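Local coordinates for DSBA-like thioredoxin domain-containing protein (Nitrosomonas europaea, PDB 2IN3) that probably acts as a thiol-disulfide oxidoreductase of the DsbA family, perhaps as a protein disulfide isomerase of the FrnE-like branch, at residues 64-67 with 68-72; 144-147 with 148-152; 201-204 with 205-209. All coordinates share one frame; numbering follows the deposited sequence.

In the fold
The three contacts are local and follow one another along the chain without overlap: interactions 1 and 3 join neighbouring turns of a helix, and interaction 2 joins the residues leading into a helix to its first turn. Interaction 1 lies on helix 58-75, interaction 2 at the start of helix 146-154 and interaction 3 on helix 198-211. The centres of interactions 1 and 2 are about 33 Å apart. Interaction 3 is centred about 28 Å from interaction 1 and about 37 Å from interaction 2. Interactions 1 and 2 belong to helices between strands 40-45 and 179-184, consistent with the helical insertion of DsbA-like thioredoxin folds, whereas helix 198-211 packs against strands 179-184 and 187-192. Interactions 1 and 3 both meet helix 19-35.

Interaction 1: residues 64-67 with 68-72; sequences ILHH and WHSVH. With PO4 (phosphate ion), chain B; EDO (1,2-ethanediol), chain D.
Val71 N gives its hydrogen to His67 O at 2.8 Å, one of five successive i to i+4 bonds that make residues 64-72 an unbroken alpha-helical run in this DsbA-like domain. Ser70 N reaches His66 O at 2.9 Å, while Ser70 OG shares a hydrogen bond with O1 of a bound ethanediol. The same hydroxyl lies over one face of the His66 ring. On another side of the helix, His67 donates from ND1 to phosphate O1 at 2.9 Å; the 167° angle makes this bond nearly straight, O1 lies at the ring edge in its plane, and a weak bond goes to O4. Ser19 OG binds this phosphate too, so the ion, probably from the crystallisation liquor, bridges helix 58-75 and helix 19-35, whose start carries a thioredoxin-type CxxC pattern. Trp68, with CG beside its own backbone N (chi1 -69°), turns its indole back along the preceding turn. Ile64 runs alongside it, CG2 lying 3.8 Å from Trp68 CD1. Phe79 stacks on the buried indole and Tyr123 meets it edge-to-face. Leu65 makes a CH-pi contact, CD2 standing 4.0 Å from the centroid of the six-membered ring of Trp68, 20° off its normal.

Interaction 2: residues 144-147 with 148-152; sequences IPES and RFTPV
Arg148 folds back over Pro145 and has the most surface buried in this contact. Its CD lies 3.7 Å from both CG and CD of the proline ring, and NH1 comes to 3.3 Å from Pro145 CD, which sits near the plane of the guanidinium at its edge. A bend at chi3 (85°) turns the end of the chain toward the residues preceding the helix, where NH1 also passes 3.9 Å from Ile144 CG2; the two side chains run roughly perpendicular. Glu107 offers the guanidinium a long, weak ion pair. The backbone of Arg148 is held by Pro145 as well: Pro145 O accepts from Arg148 N at 2.9 Å and from Phe149 N at 3.0 Å. The two donors approach differently, Phe149 N in the carbonyl plane and Arg148 N 56° out of it.

Ser147, next in buried surface, places CB and OG beside Arg148 N, and its O faces Pro151 CD at 3.4 Å, where a proline nitrogen has no hydrogen to donate and the helix kinks. Glu146 extends alongside Thr150, and a water bridges Glu146 OE2 and Thr150 OG1. Glu146 O accepts from Thr150 N at 3.0 Å. Phe149, by contrast, is buried against Leu132 and Ala139 of helix 132-141. With Pro145 at the N-cap position, the whole is a proline-led first turn of an alpha-helix in the helical part of a DsbA-like domain.

Interaction 3: residues 201-204 with 205-209; sequences LRQL and LDTWL
Gln203 and Thr207, one turn apart on helix 198-211, run alongside each other in the same direction. The CB of Gln203 points away from residues 205-209, and CG lies anti to the backbone N, yet the end of the chain comes back to them. Rotation about CB-CG (chi2 -93°) bends the chain and brings the amide alongside Thr207. At the tip, NE2 lies 3.9 Å from Thr207 CB and donates to Thr207 OG1 at 3.1 Å. The N-H...O angle of 137° makes this a bent bond, and the hydroxyl oxygen stands 18° out of the amide plane. Gln203 has been modelled in two conformers, so this link describes one of them.

The hydroxyl of Thr207 sits beside its backbone N, with OG1 also 3.1 Å from Gln203 O. That carbonyl accepts from Thr207 N at 3.0 Å, part of the regular i to i+4 ladder continued by Trp208 N to Leu204 O. In the thioredoxin fold of this protein, the helix packs against strands 179-184 and 187-192, the latter an outermost strand of the sheet, and its polar Gln203-Thr207 pair belongs to a different flank from the buried leucines. Leu205 places its CG 3.2 Å from Leu201 O, the acceptor for Leu205 N, and its side chain meets Ile191 of strand 187-192 and Ile31 of helix 19-35. Arg202 carries its charge to Glu34 in a salt bridge and bonds to Asn30, and Asp206 OD1 is hydrogen-bonded to Tyr35. Further along, the indole of Trp208 extends to strand 179-184, packing on Val182, with Tyr189 edge-to-face and His212 stacked on its ring.

Interaction 1: residues 64-67 with 68-72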
# COMPACT_ATOMS: atom_id res chain seq x y z
N ILE A 64 -4.09 8.83 15.08
CA ILE A 64 -3.67 8.77 13.69
C ILE A 64 -2.81 9.99 13.34
O ILE A 64 -1.74 9.87 12.73
CB ILE A 64 -4.91 8.64 12.73
CG1 ILE A 64 -5.60 7.28 12.92
CG2 ILE A 64 -4.50 8.88 11.26
CD1 ILE A 64 -7.03 7.22 12.37
N LEU A 65 -3.26 11.17 13.78
CA LEU A 65 -2.51 12.38 13.50
C LEU A 65 -1.12 12.37 14.16
O LEU A 65 -0.17 12.91 13.61
CB LEU A 65 -3.31 13.62 13.94
CG LEU A 65 -4.59 13.86 13.12
CD1 LEU A 65 -5.35 15.02 13.72
CD2 LEU A 65 -4.31 14.08 11.62
N HIS A 66 -1.00 11.76 15.34
CA HIS A 66 0.31 11.63 15.96
C HIS A 66 1.21 10.78 15.05
O HIS A 66 2.38 11.11 14.87
CB HIS A 66 0.22 11.01 17.36
CG HIS A 66 1.56 10.62 17.91
ND1 HIS A 66 2.55 11.55 18.16
CD2 HIS A 66 2.07 9.41 18.25
CE1 HIS A 66 3.62 10.92 18.63
NE2 HIS A 66 3.35 9.63 18.70
N HIS A 67 0.64 9.71 14.47
CA HIS A 67 1.39 8.87 13.53
C HIS A 67 1.86 9.71 12.32
O HIS A 67 3.01 9.60 11.92
CB HIS A 67 0.60 7.62 13.07
CG HIS A 67 0.44 6.60 14.17
ND1 HIS A 67 -0.50 5.60 14.13
CD2 HIS A 67 1.10 6.47 15.34
CE1 HIS A 67 -0.43 4.89 15.25
NE2 HIS A 67 0.54 5.39 16.00
N TRP A 68 0.98 10.56 11.78
CA TRP A 68 1.33 11.40 10.64
C TRP A 68 2.50 12.33 10.99
O TRP A 68 3.48 12.41 10.26
CB TRP A 68 0.16 12.28 10.21
CG TRP A 68 -1.01 11.59 9.58
CD1 TRP A 68 -1.33 10.23 9.65
CD2 TRP A 68 -2.05 12.21 8.85
NE1 TRP A 68 -2.50 10.00 8.99
CE2 TRP A 68 -2.96 11.19 8.46
CE3 TRP A 68 -2.31 13.54 8.45
CZ2 TRP A 68 -4.11 11.44 7.70
CZ3 TRP A 68 -3.46 13.80 7.68
CH2 TRP A 68 -4.35 12.75 7.33
N HIS A 69 2.40 13.04 12.10
CA HIS A 69 3.53 13.84 12.57
C HIS A 69 4.83 13.01 12.69
O HIS A 69 5.87 13.44 12.20
CB HIS A 69 3.16 14.52 13.87
CG HIS A 69 2.16 15.62 13.72
ND1 HIS A 69 2.47 16.82 13.13
CD2 HIS A 69 0.86 15.71 14.09
CE1 HIS A 69 1.42 17.62 13.17
NE2 HIS A 69 0.42 16.97 13.74
N SER A 70 4.78 11.83 13.34
CA SER A 70 5.95 10.96 13.44
C SER A 70 6.54 10.61 12.11
O SER A 70 7.76 10.66 11.95
CB SER A 70 5.67 9.64 14.19
OG SER A 70 5.16 9.90 15.47
N VAL A 71 5.67 10.23 11.16
CA VAL A 71 6.10 9.86 9.80
C VAL A 71 6.76 11.07 9.13
O VAL A 71 7.85 10.97 8.55
CB VAL A 71 4.91 9.37 8.95
CG1 VAL A 71 5.35 9.20 7.47
CG2 VAL A 71 4.40 8.05 9.47
N HIS A 72 6.10 12.22 9.23
CA HIS A 72 6.62 13.42 8.60
C HIS A 72 8.01 13.79 9.11
O HIS A 72 8.93 14.01 8.33
CB HIS A 72 5.68 14.61 8.81
CG HIS A 72 6.17 15.85 8.18
ND1 HIS A 72 6.39 15.94 6.82
CD2 HIS A 72 6.52 17.05 8.70
CE1 HIS A 72 6.86 17.14 6.53
NE2 HIS A 72 6.93 17.84 7.65
P PO4 B . -1.96 4.85 10.88
O1 PO4 B . -2.52 5.53 12.10
O2 PO4 B . -2.81 3.67 10.42
O3 PO4 B . -1.82 5.86 9.78
O4 PO4 B . -0.62 4.24 11.29
C1 EDO D . 8.12 12.12 16.49
O1 EDO D . 6.69 12.20 16.40
C2 EDO D . 8.53 10.69 16.76
O2 EDO D . 7.58 10.21 17.71

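Interaction 2: residues 144-147 with 148-152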
# COMPACT_ATOMS: atom_id res chain seq x y z
N ILE A 144 -4.47 4.92 -17.56
CA ILE A 144 -5.50 3.88 -17.53
C ILE A 144 -6.88 4.52 -17.74
O ILE A 144 -7.37 5.23 -16.85
CB ILE A 144 -5.48 3.09 -16.22
CG1 ILE A 144 -4.08 2.51 -15.99
CG2 ILE A 144 -6.53 1.98 -16.27
CD1 ILE A 144 -3.90 1.84 -14.64
N PRO A 145 -7.51 4.27 -18.92
CA PRO A 145 -8.82 4.87 -19.21
C PRO A 145 -9.89 4.40 -18.23
O PRO A 145 -9.84 3.27 -17.78
CB PRO A 145 -9.15 4.36 -20.62
CG PRO A 145 -7.87 3.86 -21.19
CD PRO A 145 -7.03 3.43 -20.03
N GLU A 146 -10.84 5.28 -17.93
CA GLU A 146 -11.94 5.02 -17.02
C GLU A 146 -12.80 3.85 -17.51
O GLU A 146 -13.42 3.12 -16.71
CB GLU A 146 -12.76 6.29 -16.96
CG GLU A 146 -14.00 6.29 -16.08
CD GLU A 146 -14.60 7.69 -15.96
OE1 GLU A 146 -13.83 8.68 -15.83
OE2 GLU A 146 -15.84 7.81 -15.98
N SER A 147 -12.86 3.70 -18.83
CA SER A 147 -13.57 2.59 -19.45
C SER A 147 -12.93 1.21 -19.15
O SER A 147 -13.62 0.18 -19.26
CB SER A 147 -13.69 2.81 -20.99
OG SER A 147 -12.32 2.72 -21.54
N ARG A 148 -11.63 1.20 -18.76
CA ARG A 148 -10.99 -0.05 -18.37
C ARG A 148 -11.04 -0.20 -16.84
O ARG A 148 -11.41 -1.26 -16.33
CB ARG A 148 -9.55 -0.16 -18.93
CG ARG A 148 -9.49 -0.38 -20.46
CD ARG A 148 -8.17 0.13 -21.10
NE ARG A 148 -7.05 -0.83 -21.06
CZ ARG A 148 -5.88 -0.67 -20.42
NH1 ARG A 148 -5.59 0.43 -19.71
NH2 ARG A 148 -4.98 -1.65 -20.50
N PHE A 149 -10.72 0.89 -16.13
CA PHE A 149 -10.67 0.87 -14.66
C PHE A 149 -12.01 0.62 -13.97
O PHE A 149 -12.08 -0.21 -13.05
CB PHE A 149 -10.07 2.16 -14.10
CG PHE A 149 -10.03 2.19 -12.59
CD1 PHE A 149 -8.99 1.58 -11.90
CD2 PHE A 149 -11.06 2.78 -11.85
CE1 PHE A 149 -8.94 1.58 -10.49
CE2 PHE A 149 -11.03 2.78 -10.45
CZ PHE A 149 -9.97 2.18 -9.77
N THR A 150 -13.05 1.37 -14.35
CA THR A 150 -14.31 1.31 -13.60
C THR A 150 -15.01 -0.07 -13.62
O THR A 150 -15.40 -0.56 -12.55
CB THR A 150 -15.29 2.45 -13.97
OG1 THR A 150 -14.66 3.71 -13.69
CG2 THR A 150 -16.56 2.36 -13.14
N PRO A 151 -15.17 -0.71 -14.80
CA PRO A 151 -15.75 -2.07 -14.78
C PRO A 151 -14.97 -3.05 -13.86
O PRO A 151 -15.61 -3.84 -13.13
CB PRO A 151 -15.66 -2.52 -16.24
CG PRO A 151 -15.71 -1.23 -17.02
CD PRO A 151 -14.88 -0.27 -16.18
N VAL A 152 -13.64 -2.99 -13.91
CA VAL A 152 -12.80 -3.86 -13.07
C VAL A 152 -13.00 -3.55 -11.58
O VAL A 152 -13.29 -4.47 -10.81
CB VAL A 152 -11.30 -3.85 -13.50
CG1 VAL A 152 -10.42 -4.69 -12.54
CG2 VAL A 152 -11.17 -4.38 -14.96
O HOH W 1 -16.59 5.79 -14.30

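Interaction 3: residues 201-204 with 205-209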
# COMPACT_ATOMS: atom_id res chain seq x y z
N LEU A 201 17.00 -2.69 5.40
CA LEU A 201 16.32 -3.61 4.50
C LEU A 201 17.26 -4.13 3.42
O LEU A 201 17.12 -5.28 2.99
CB LEU A 201 15.09 -2.96 3.91
CG LEU A 201 14.20 -2.49 5.07
CD1 LEU A 201 13.38 -1.34 4.61
CD2 LEU A 201 13.33 -3.61 5.63
N ARG A 202 18.24 -3.32 3.04
CA ARG A 202 19.34 -3.81 2.18
C ARG A 202 20.04 -5.00 2.84
O ARG A 202 20.25 -6.04 2.20
CB ARG A 202 20.30 -2.69 1.88
CG ARG A 202 19.85 -1.83 0.69
CD ARG A 202 20.59 -0.53 0.67
NE ARG A 202 20.17 0.30 -0.46
CZ ARG A 202 20.54 1.57 -0.61
NH1 ARG A 202 21.38 2.12 0.26
NH2 ARG A 202 20.10 2.27 -1.64
N GLN A 203 20.39 -4.86 4.12
CA GLN A 203 21.00 -5.97 4.87
C GLN A 203 20.13 -7.23 4.81
O GLN A 203 20.62 -8.32 4.49
CB GLN A 203 21.24 -5.57 6.34
CG GLN A 203 22.01 -6.62 7.17
CD GLN A 203 21.11 -7.59 7.93
OE1 GLN A 203 20.29 -7.18 8.75
NE2 GLN A 203 21.29 -8.89 7.68
N LEU A 204 18.85 -7.08 5.14
CA LEU A 204 17.92 -8.21 5.25
C LEU A 204 17.75 -8.90 3.89
O LEU A 204 17.94 -10.12 3.77
CB LEU A 204 16.56 -7.73 5.78
CG LEU A 204 16.66 -7.20 7.23
CD1 LEU A 204 15.37 -6.51 7.67
CD2 LEU A 204 17.08 -8.31 8.15
N LEU A 205 17.49 -8.11 2.86
CA LEU A 205 17.37 -8.65 1.50
C LEU A 205 18.65 -9.29 1.00
O LEU A 205 18.62 -10.38 0.42
CB LEU A 205 16.86 -7.60 0.52
CG LEU A 205 15.47 -7.06 0.90
CD1 LEU A 205 15.16 -5.80 0.05
CD2 LEU A 205 14.39 -8.14 0.75
N ASP A 206 19.78 -8.62 1.24
CA ASP A 206 21.08 -9.14 0.82
C ASP A 206 21.32 -10.53 1.42
O ASP A 206 21.78 -11.44 0.73
CB ASP A 206 22.19 -8.18 1.22
CG ASP A 206 22.24 -6.90 0.36
OD1 ASP A 206 21.55 -6.83 -0.68
OD2 ASP A 206 23.03 -5.99 0.71
N THR A 207 21.05 -10.67 2.72
CA THR A 207 21.26 -11.94 3.43
C THR A 207 20.30 -13.02 2.92
O THR A 207 20.71 -14.17 2.70
CB THR A 207 21.12 -11.72 4.98
OG1 THR A 207 22.16 -10.84 5.40
CG2 THR A 207 21.23 -13.03 5.75
N TRP A 208 19.04 -12.65 2.71
CA TRP A 208 18.07 -13.59 2.14
C TRP A 208 18.58 -14.13 0.80
O TRP A 208 18.67 -15.34 0.61
CB TRP A 208 16.64 -12.99 2.01
CG TRP A 208 15.68 -14.11 1.66
CD1 TRP A 208 15.02 -14.93 2.53
CD2 TRP A 208 15.41 -14.63 0.34
NE1 TRP A 208 14.31 -15.89 1.84
CE2 TRP A 208 14.54 -15.73 0.50
CE3 TRP A 208 15.81 -14.26 -0.95
CZ2 TRP A 208 14.07 -16.49 -0.59
CZ3 TRP A 208 15.33 -15.00 -2.04
CH2 TRP A 208 14.46 -16.10 -1.85
N LEU A 209 18.95 -13.23 -0.12
CA LEU A 209 19.48 -13.66 -1.44
C LEU A 209 20.78 -14.48 -1.36
O LEU A 209 20.96 -15.40 -2.16
CB LEU A 209 19.66 -12.46 -2.39
CG LEU A 209 18.36 -11.76 -2.81
CD1 LEU A 209 18.63 -10.29 -3.19
CD2 LEU A 209 17.60 -12.54 -3.91